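Local coordinates for protein GphF Dehydratase 1 (PDB 6MBF) that probably dehydrates the beta-hydroxyacyl chain in gephyronic acid polyketide biosynthesis and is also linked to moving the olefin and to epimerisation, at residues D18-P21 and G22-C25; G28-S32 and D33-Y37; I47-L50 and G51-L55; Y196-P200 and A201-A205. All blocks are in the same frame, centred on the assembly; numbering follows the deposited sequence.

Contact 1 (D18-P21 and G22-C25)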
loop_
_atom_site.group_PDB
_atom_site.type_symbol
_atom_site.label_atom_id
_atom_site.label_comp_id
_atom_site.label_asym_id
_atom_site.label_seq_id
_atom_site.Cartn_x
_atom_site.Cartn_y
_atom_site.Cartn_z
ATOM N N ASP A 18 -26.815 -3.599 -1.684
ATOM C CA ASP A 18 -26.485 -2.965 -2.951
ATOM C C ASP A 18 -27.280 -1.670 -3.109
ATOM O O ASP A 18 -28.520 -1.710 -3.115
ATOM C CB ASP A 18 -26.791 -3.894 -4.126
ATOM C CG ASP A 18 -25.811 -5.051 -4.245
ATOM O OD1 ASP A 18 -24.881 -5.148 -3.418
ATOM O OD2 ASP A 18 -25.986 -5.872 -5.179
ATOM N N PRO A 19 -26.618 -0.513 -3.215
ATOM C CA PRO A 19 -27.366 0.756 -3.303
ATOM C C PRO A 19 -28.211 0.883 -4.555
ATOM O O PRO A 19 -29.190 1.640 -4.551
ATOM C CB PRO A 19 -26.259 1.820 -3.272
ATOM C CG PRO A 19 -25.088 1.134 -2.636
ATOM C CD PRO A 19 -25.167 -0.288 -3.099
ATOM N N ALA A 20 -27.856 0.183 -5.625
ATOM C CA ALA A 20 -28.626 0.131 -6.855
ATOM C C ALA A 20 -28.320 -1.198 -7.522
ATOM O O ALA A 20 -27.313 -1.837 -7.197
ATOM C CB ALA A 20 -28.278 1.302 -7.783
ATOM N N PRO A 21 -29.186 -1.665 -8.437
ATOM C CA PRO A 21 -28.911 -2.940 -9.119
ATOM C C PRO A 21 -27.532 -3.000 -9.762
ATOM O O PRO A 21 -27.191 -2.167 -10.607
ATOM C CB PRO A 21 -30.027 -3.010 -10.169
ATOM C CG PRO A 21 -31.173 -2.319 -9.498
ATOM C CD PRO A 21 -30.547 -1.173 -8.726
ATOM N N GLY A 22 -26.726 -3.979 -9.358
ATOM C CA GLY A 22 -25.396 -4.138 -9.907
ATOM C C GLY A 22 -24.328 -3.274 -9.268
ATOM O O GLY A 22 -23.160 -3.370 -9.663
ATOM N N ALA A 23 -24.682 -2.439 -8.299
ATOM C CA ALA A 23 -23.733 -1.562 -7.626
ATOM C C ALA A 23 -23.466 -2.110 -6.235
ATOM O O ALA A 23 -24.394 -2.247 -5.430
ATOM C CB ALA A 23 -24.264 -0.131 -7.551
ATOM N N ARG A 24 -22.204 -2.402 -5.946
ATOM C CA ARG A 24 -21.806 -2.958 -4.663
ATOM C C ARG A 24 -21.151 -1.882 -3.815
ATOM O O ARG A 24 -20.533 -0.949 -4.338
ATOM C CB ARG A 24 -20.826 -4.117 -4.857
ATOM C CG ARG A 24 -21.176 -5.055 -6.006
ATOM C CD ARG A 24 -22.322 -5.972 -5.642
ATOM N NE ARG A 24 -22.308 -7.208 -6.426
ATOM C CZ ARG A 24 -23.098 -7.448 -7.470
ATOM N NH1 ARG A 24 -23.978 -6.537 -7.862
ATOM N NH2 ARG A 24 -23.014 -8.605 -8.117
ATOM N N CYS A 25 -21.249 -2.032 -2.496
ATOM C CA CYS A 25 -20.728 -0.996 -1.616
ATOM C C CYS A 25 -20.320 -1.581 -0.273
ATOM O O CYS A 25 -21.047 -2.387 0.317
ATOM C CB CYS A 25 -21.756 0.120 -1.417
ATOM S SG CYS A 25 -21.163 1.515 -0.402
HETATM O O HOH W 1 -23.211 -4.000 -1.780
HETATM O O HOH W 2 -27.914 -5.697 -6.930
#
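G22 shares the corners of a type II turn with P21, the turn running from A20 to A23. Its positive phi of 84° suits a residue without a side chain, and its N-H gives a bond to a water that in turn donates to D18 OD2. Next, A23 closes the turn: A23 N reaches A20 O at 2.9 Å, nearly straight at 162°. On the same side of the chain, A23 O is approached by P19 CD at 3.1 Å and D18 CB at 3.2 Å. R24 then runs alongside D18. The carboxylate and guanidinium planes are only 11° apart, and R24 NH1 lies 3.4 Å from D18 OD2; that oxygen sits well off the guanidinium plane, so the attraction is one of charge alone. D18 OD1 has a salt bridge to R15, which places two arginines round one carboxylate. At C25 the methylene meets the proline ring, CB to P19 CG at 3.7 Å, and a water links C25 N with D18 OD1. The turn thus leads into strand 23-30, which R24 ties to S99 of strand 93-100 while C25 pairs with V16 beyond strand 14-15.

Contact 2 (G28-S32 and D33-Y37)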
loop_
_atom_site.group_PDB
_atom_site.type_symbol
_atom_site.label_atom_id
_atom_site.label_comp_id
_atom_site.label_asym_id
_atom_site.label_seq_id
_atom_site.Cartn_x
_atom_site.Cartn_y
_atom_site.Cartn_z
ATOM N N GLY A 28 -17.299 1.663 6.312
ATOM C CA GLY A 28 -16.843 1.495 7.675
ATOM C C GLY A 28 -16.365 2.829 8.196
ATOM O O GLY A 28 -16.467 3.857 7.524
ATOM N N THR A 29 -15.848 2.795 9.419
ATOM C CA THR A 29 -15.269 3.955 10.070
ATOM C C THR A 29 -13.852 3.621 10.501
ATOM O O THR A 29 -13.600 2.541 11.042
ATOM C CB THR A 29 -16.105 4.377 11.285
ATOM O OG1 THR A 29 -17.413 4.772 10.851
ATOM C CG2 THR A 29 -15.448 5.530 12.013
ATOM N N VAL A 30 -12.923 4.543 10.250
ATOM C CA VAL A 30 -11.551 4.403 10.718
ATOM C C VAL A 30 -11.155 5.678 11.455
ATOM O O VAL A 30 -11.817 6.711 11.359
ATOM C CB VAL A 30 -10.560 4.125 9.564
ATOM C CG1 VAL A 30 -10.941 2.830 8.819
ATOM C CG2 VAL A 30 -10.503 5.312 8.624
ATOM N N SER A 31 -10.055 5.590 12.199
ATOM C CA SER A 31 -9.428 6.772 12.772
ATOM C C SER A 31 -7.928 6.530 12.824
ATOM O O SER A 31 -7.450 5.420 12.577
ATOM C CB SER A 31 -9.956 7.075 14.176
ATOM O OG SER A 31 -9.390 6.162 15.095
ATOM N N SER A 32 -7.186 7.580 13.186
ATOM C CA SER A 32 -5.749 7.441 13.381
ATOM C C SER A 32 -5.414 6.426 14.473
ATOM O O SER A 32 -4.267 5.974 14.550
ATOM C CB SER A 32 -5.117 8.810 13.696
ATOM O OG SER A 32 -5.531 9.335 14.955
ATOM N N ASP A 33 -6.385 6.056 15.318
ATOM C CA ASP A 33 -6.167 5.066 16.364
ATOM C C ASP A 33 -6.556 3.644 15.963
ATOM O O ASP A 33 -6.177 2.700 16.668
ATOM C CB ASP A 33 -6.956 5.449 17.622
ATOM C CG ASP A 33 -6.550 6.798 18.164
ATOM O OD1 ASP A 33 -5.328 7.069 18.205
ATOM O OD2 ASP A 33 -7.449 7.581 18.535
ATOM N N ARG A 34 -7.308 3.458 14.877
ATOM C CA ARG A 34 -7.795 2.123 14.546
ATOM C C ARG A 34 -8.133 2.034 13.064
ATOM O O ARG A 34 -9.051 2.721 12.607
ATOM C CB ARG A 34 -9.036 1.762 15.367
ATOM C CG ARG A 34 -9.407 0.283 15.264
ATOM C CD ARG A 34 -10.890 0.045 15.017
ATOM N NE ARG A 34 -11.363 0.657 13.773
ATOM C CZ ARG A 34 -11.340 0.077 12.573
ATOM N NH1 ARG A 34 -10.853 -1.151 12.409
ATOM N NH2 ARG A 34 -11.806 0.735 11.520
ATOM N N PRO A 35 -7.408 1.227 12.272
ATOM C CA PRO A 35 -6.165 0.527 12.624
ATOM C C PRO A 35 -5.058 1.488 13.048
ATOM O O PRO A 35 -4.966 2.600 12.519
ATOM C CB PRO A 35 -5.782 -0.193 11.325
ATOM C CG PRO A 35 -7.061 -0.345 10.590
ATOM C CD PRO A 35 -7.856 0.889 10.908
ATOM N N ALA A 36 -4.239 1.056 14.008
ATOM C CA ALA A 36 -3.288 1.962 14.649
ATOM C C ALA A 36 -2.258 2.514 13.668
ATOM O O ALA A 36 -1.774 3.638 13.859
ATOM C CB ALA A 36 -2.582 1.248 15.799
ATOM N N TYR A 37 -1.911 1.759 12.622
ATOM C CA TYR A 37 -0.901 2.246 11.685
ATOM C C TYR A 37 -1.370 3.479 10.922
ATOM O O TYR A 37 -0.532 4.192 10.353
ATOM C CB TYR A 37 -0.492 1.146 10.687
ATOM C CG TYR A 37 -1.399 1.040 9.478
ATOM C CD1 TYR A 37 -1.158 1.794 8.327
ATOM C CD2 TYR A 37 -2.488 0.179 9.474
ATOM C CE1 TYR A 37 -1.993 1.708 7.219
ATOM C CE2 TYR A 37 -3.317 0.080 8.364
ATOM C CZ TYR A 37 -3.071 0.846 7.248
ATOM O OH TYR A 37 -3.907 0.752 6.161
HETATM O O HOH W 3 -3.104 8.691 16.446
#
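S31 and R34 face each other across a type I turn and exchange two backbone hydrogen bonds. S31 N gives to R34 O at 3.1 Å, almost straight at 172°, and R34 N returns to S31 O at 3.0 Å. S32 and D33 form the corners between them. A third bond is made by a side chain: S31 OG, set by a chi1 of 76° between its own N and carbonyl carbon, leans over the turn and accepts from D33 N at 3.0 Å, an ST turn laid on the beta turn.

The charged group goes back along the strand. The R34 chain, anti at chi1 and bent at chi2 and chi3, folds its guanidinium beside T29, where NH2 donates to T29 O at 2.6 Å. The bond is clearly bent (135° at the hydrogen), with T29 O tilted somewhat out of the guanidinium plane but NH2 in the carbonyl plane of T29. The same nitrogen also bonds P10 O.

Packing accompanies this grip: V30 CG1 lies 3.5 Å from R34 NH2, and its apolar partner is P35 CD at 4.2 Å. P35 CD also covers one guanidinium face toward its rim. A cis peptide joins R34 to P35.

One water bridges S32 OG and D33 OD1; S32 OG also bonds the backbone N of G90.

This is a type I beta turn carrying an ST turn and closed by a single antiparallel bridge, with no strand directly after it. It reverses the chain as strand 23-30 of the first hotdog domain ends and sends it through the cis proline into the 3-10 turn that begins at A36.

Contact 3 (I47-L50 and G51-L55)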
loop_
_atom_site.group_PDB
_atom_site.type_symbol
_atom_site.label_atom_id
_atom_site.label_comp_id
_atom_site.label_asym_id
_atom_site.label_seq_id
_atom_site.Cartn_x
_atom_site.Cartn_y
_atom_site.Cartn_z
ATOM N N ILE A 47 -1.358 13.890 9.598
ATOM C CA ILE A 47 -1.534 12.445 9.500
ATOM C C ILE A 47 -2.127 12.128 8.133
ATOM O O ILE A 47 -3.230 12.579 7.810
ATOM C CB ILE A 47 -2.443 11.922 10.619
ATOM C CG1 ILE A 47 -1.907 12.321 11.992
ATOM C CG2 ILE A 47 -2.591 10.397 10.504
ATOM C CD1 ILE A 47 -2.945 12.205 13.100
ATOM N N VAL A 48 -1.402 11.352 7.327
ATOM C CA VAL A 48 -1.806 11.048 5.954
ATOM C C VAL A 48 -1.926 9.535 5.802
ATOM O O VAL A 48 -0.955 8.801 6.027
ATOM C CB VAL A 48 -0.813 11.614 4.922
ATOM C CG1 VAL A 48 -1.217 11.193 3.511
ATOM C CG2 VAL A 48 -0.716 13.130 5.020
ATOM N N VAL A 49 -3.113 9.070 5.415
ATOM C CA VAL A 49 -3.335 7.641 5.230
ATOM C C VAL A 49 -2.440 7.131 4.107
ATOM O O VAL A 49 -2.421 7.693 3.007
ATOM C CB VAL A 49 -4.825 7.390 4.945
ATOM C CG1 VAL A 49 -5.074 5.966 4.406
ATOM C CG2 VAL A 49 -5.651 7.687 6.209
ATOM N N LEU A 50 -1.681 6.070 4.390
ATOM C CA LEU A 50 -0.794 5.488 3.389
ATOM C C LEU A 50 -1.591 4.948 2.202
ATOM O O LEU A 50 -2.641 4.325 2.372
ATOM C CB LEU A 50 0.030 4.356 4.006
ATOM C CG LEU A 50 1.189 4.680 4.949
ATOM C CD1 LEU A 50 1.718 3.384 5.537
ATOM C CD2 LEU A 50 2.279 5.405 4.182
ATOM N N GLY A 51 -1.075 5.189 0.994
ATOM C CA GLY A 51 -1.715 4.684 -0.215
ATOM C C GLY A 51 -1.894 3.176 -0.258
ATOM O O GLY A 51 -2.819 2.680 -0.908
ATOM N N VAL A 52 -1.024 2.422 0.425
ATOM C CA VAL A 52 -1.191 0.972 0.456
ATOM C C VAL A 52 -2.521 0.579 1.085
ATOM O O VAL A 52 -3.031 -0.511 0.809
ATOM C CB VAL A 52 -0.014 0.274 1.186
ATOM C CG1 VAL A 52 1.243 0.283 0.320
ATOM C CG2 VAL A 52 0.245 0.899 2.569
ATOM N N THR A 53 -3.088 1.447 1.932
ATOM C CA THR A 53 -4.428 1.243 2.468
ATOM C C THR A 53 -5.431 0.980 1.352
ATOM O O THR A 53 -6.258 0.065 1.450
ATOM C CB THR A 53 -4.844 2.475 3.276
ATOM O OG1 THR A 53 -3.862 2.731 4.296
ATOM C CG2 THR A 53 -6.220 2.275 3.911
ATOM N N TYR A 54 -5.346 1.762 0.273
ATOM C CA TYR A 54 -6.294 1.627 -0.831
ATOM C C TYR A 54 -6.058 0.337 -1.603
ATOM O O TYR A 54 -7.014 -0.303 -2.057
ATOM C CB TYR A 54 -6.180 2.836 -1.764
ATOM C CG TYR A 54 -6.225 4.148 -1.019
ATOM C CD1 TYR A 54 -7.225 4.397 -0.087
ATOM C CD2 TYR A 54 -5.254 5.125 -1.220
ATOM C CE1 TYR A 54 -7.270 5.592 0.617
ATOM C CE2 TYR A 54 -5.289 6.328 -0.519
ATOM C CZ TYR A 54 -6.300 6.555 0.397
ATOM O OH TYR A 54 -6.339 7.745 1.098
ATOM N N LEU A 55 -4.796 -0.058 -1.772
ATOM C CA LEU A 55 -4.519 -1.320 -2.451
ATOM C C LEU A 55 -5.090 -2.496 -1.666
ATOM O O LEU A 55 -5.680 -3.416 -2.251
ATOM C CB LEU A 55 -3.012 -1.481 -2.653
ATOM C CG LEU A 55 -2.333 -0.432 -3.541
ATOM C CD1 LEU A 55 -0.842 -0.720 -3.668
ATOM C CD2 LEU A 55 -2.993 -0.419 -4.913
HETATM O O HOH W 4 -4.074 9.061 1.386
#
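The carbonyl of L50 points into the first turn of the following helix, where T53 N donates to L50 O at 2.9 Å from above the carbonyl plane and Y54 N bonds G51 O in the next step. T53 doubles that grip with its side chain. Its OG1 lies beside its own backbone N (chi1 -56°), and from there gives a second bond to L50 O at 2.8 Å, much nearer the carbonyl plane than the first. The two donors of one residue therefore hold the same oxygen, and this fixes the T53 hydroxyl, which also bonds the Y37 hydroxyl.

V49 packs across T53 at about a right angle: its CG1 is 3.5 Å from T53 OG1 and also 4.2 Å from Y54 CZ. L50 O sits over one face of the Y54 ring. At the phenol end, a water joins the two segments, donating to V49 O at 2.7 Å and standing 2.6 Å from Y54 OH.

L50 and V52 lie side by side on another flank, pointing the same way, with L50 CB 3.7 Å from V52 CG2. V52 also rests on L203 and F207 of helix 200-214. The L50 side chain packs against H41, D204 and Y162, about 4 Å from a bound magnesium ion.

The segment is the strand-to-helix entry into helix 52-65, the central helix of a hotdog fold. L50, just before the helix, lies beside H41 and D204, at what is probably the active-site cleft between the two hotdogs.

Contact 4 (Y196-P200 and A201-A205)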
loop_
_atom_site.group_PDB
_atom_site.type_symbol
_atom_site.label_atom_id
_atom_site.label_comp_id
_atom_site.label_asym_id
_atom_site.label_seq_id
_atom_site.Cartn_x
_atom_site.Cartn_y
_atom_site.Cartn_z
ATOM N N TYR A 196 -6.037 -9.142 7.095
ATOM C CA TYR A 196 -5.765 -8.461 5.837
ATOM C C TYR A 196 -5.431 -9.470 4.747
ATOM O O TYR A 196 -4.874 -10.541 5.012
ATOM C CB TYR A 196 -4.582 -7.482 5.963
ATOM C CG TYR A 196 -4.808 -6.328 6.910
ATOM C CD1 TYR A 196 -5.544 -5.213 6.525
ATOM C CD2 TYR A 196 -4.275 -6.350 8.193
ATOM C CE1 TYR A 196 -5.746 -4.141 7.407
ATOM C CE2 TYR A 196 -4.464 -5.296 9.072
ATOM C CZ TYR A 196 -5.200 -4.192 8.676
ATOM O OH TYR A 196 -5.391 -3.142 9.551
ATOM N N GLU A 197 -5.731 -9.108 3.500
ATOM C CA GLU A 197 -5.208 -9.904 2.402
ATOM C C GLU A 197 -3.692 -9.782 2.342
ATOM O O GLU A 197 -2.977 -10.789 2.342
ATOM C CB GLU A 197 -5.852 -9.484 1.083
ATOM C CG GLU A 197 -7.380 -9.333 1.165
ATOM C CD GLU A 197 -8.098 -10.661 1.434
ATOM O OE1 GLU A 197 -9.300 -10.642 1.774
ATOM O OE2 GLU A 197 -7.466 -11.723 1.323
ATOM N N LEU A 198 -3.187 -8.549 2.309
ATOM C CA LEU A 198 -1.756 -8.273 2.440
ATOM C C LEU A 198 -1.610 -7.096 3.389
ATOM O O LEU A 198 -2.047 -5.985 3.071
ATOM C CB LEU A 198 -1.124 -7.961 1.087
ATOM C CG LEU A 198 0.382 -7.728 1.130
ATOM C CD1 LEU A 198 1.112 -8.983 1.598
ATOM C CD2 LEU A 198 0.874 -7.301 -0.224
ATOM N N HIS A 199 -1.011 -7.332 4.555
ATOM C CA HIS A 199 -0.974 -6.297 5.574
ATOM C C HIS A 199 -0.395 -5.000 5.003
ATOM O O HIS A 199 0.696 -5.019 4.412
ATOM C CB HIS A 199 -0.152 -6.752 6.783
ATOM C CG HIS A 199 -0.480 -5.999 8.032
ATOM N ND1 HIS A 199 -0.393 -4.626 8.112
ATOM C CD2 HIS A 199 -0.918 -6.422 9.242
ATOM C CE1 HIS A 199 -0.767 -4.235 9.318
ATOM N NE2 HIS A 199 -1.096 -5.305 10.020
ATOM N N PRO A 200 -1.103 -3.877 5.119
ATOM C CA PRO A 200 -0.535 -2.598 4.653
ATOM C C PRO A 200 0.858 -2.325 5.185
ATOM O O PRO A 200 1.682 -1.762 4.456
ATOM C CB PRO A 200 -1.552 -1.568 5.162
ATOM C CG PRO A 200 -2.858 -2.328 5.163
ATOM C CD PRO A 200 -2.503 -3.734 5.562
ATOM N N ALA A 201 1.146 -2.718 6.430
ATOM C CA ALA A 201 2.477 -2.480 6.985
ATOM C C ALA A 201 3.541 -3.237 6.206
ATOM O O ALA A 201 4.661 -2.742 6.026
ATOM C CB ALA A 201 2.520 -2.883 8.460
ATOM N N LEU A 202 3.220 -4.453 5.758
ATOM C CA LEU A 202 4.193 -5.234 5.005
ATOM C C LEU A 202 4.428 -4.637 3.618
ATOM O O LEU A 202 5.574 -4.467 3.190
ATOM C CB LEU A 202 3.731 -6.691 4.916
ATOM C CG LEU A 202 4.742 -7.695 4.344
ATOM C CD1 LEU A 202 4.520 -9.058 4.953
ATOM C CD2 LEU A 202 4.610 -7.788 2.835
ATOM N N LEU A 203 3.358 -4.302 2.893
ATOM C CA LEU A 203 3.563 -3.722 1.570
ATOM C C LEU A 203 4.221 -2.348 1.661
ATOM O O LEU A 203 5.099 -2.033 0.853
ATOM C CB LEU A 203 2.241 -3.654 0.805
ATOM C CG LEU A 203 2.396 -3.209 -0.649
ATOM C CD1 LEU A 203 3.310 -4.160 -1.428
ATOM C CD2 LEU A 203 1.018 -3.081 -1.320
ATOM N N ASP A 204 3.846 -1.536 2.658
ATOM C CA ASP A 204 4.543 -0.266 2.867
ATOM C C ASP A 204 6.035 -0.476 3.096
ATOM O O ASP A 204 6.855 0.299 2.590
ATOM C CB ASP A 204 3.942 0.498 4.046
ATOM C CG ASP A 204 4.772 1.712 4.421
ATOM O OD1 ASP A 204 4.708 2.727 3.695
ATOM O OD2 ASP A 204 5.496 1.637 5.437
ATOM N N ALA A 205 6.406 -1.504 3.865
ATOM C CA ALA A 205 7.824 -1.792 4.071
ATOM C C ALA A 205 8.528 -2.088 2.745
ATOM O O ALA A 205 9.655 -1.633 2.516
ATOM C CB ALA A 205 7.984 -2.963 5.044
#
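L198 reaches the helix with both branches of its side chain. CD1 lies 3.9 Å from L202 CD2, while CD2 rests 4.0 Å from L203 CB, so the leucine spreads over two successive helical residues, crossing each at about a right angle.

H199 comes next and caps the helix. With CG anti to the backbone N (chi1 -158°), its imidazole reaches forward to the first turn, and ND1 accepts from A201 N at 3.0 Å, along a fairly straight N-H (158°) that meets the ring slightly off its plane. The A201 methyl sits 3.4 Å from H199 ND1. NE2, the other ring nitrogen, bonds E192 OE1, so the ring is fixed at both nitrogens, and Y196 CE2 lies over one of its faces. The H199 carbonyl begins the helical bonding: L203 N bonds H199 O at 3.1 Å, and L202 N adds a weak bond.

P200 starts the helix proper. Its ring CD covers a face of the Y196 ring, and its carbonyl receives D204 N at 2.8 Å; D204 CB stands 3.2 Å from P200 O. The carboxylate of D204 leads the other way, where OD1 bonds Y162 and OD2 bonds Q208.

H199 to A205 spell HPALLDA, a conserved type of motif in polyketide synthase dehydratases. In relatives its aspartate works with a histidine of the first hotdog; D204 holds that position here, and its side chain lies about 6 Å from a bound magnesium ion.

Contacts 3 and 4 lie near the middle of the chain and contact 2 beside them, at centre distances of 11 and 15 Å, whereas contact 1 is 25 to 28 Å from all three, at the far end of the strand that contact 2 terminates. Contact 2 joins contact 3 through Y37 OH and T53 OG1, 2.7 Å apart, and meets contact 4 where Y37 OH lies 3.4 Å from P200 CG and P35 CG 3.4 Å from Y196 OH. Contacts 3 and 4, centres 11 Å apart, start the two central helices, one in each hotdog range. L50 CD1 packs 3.6 Å from D204 OD1; the HPALLDA motif and H41 beside L50 suggest the active-site cleft, with magnesium nearby.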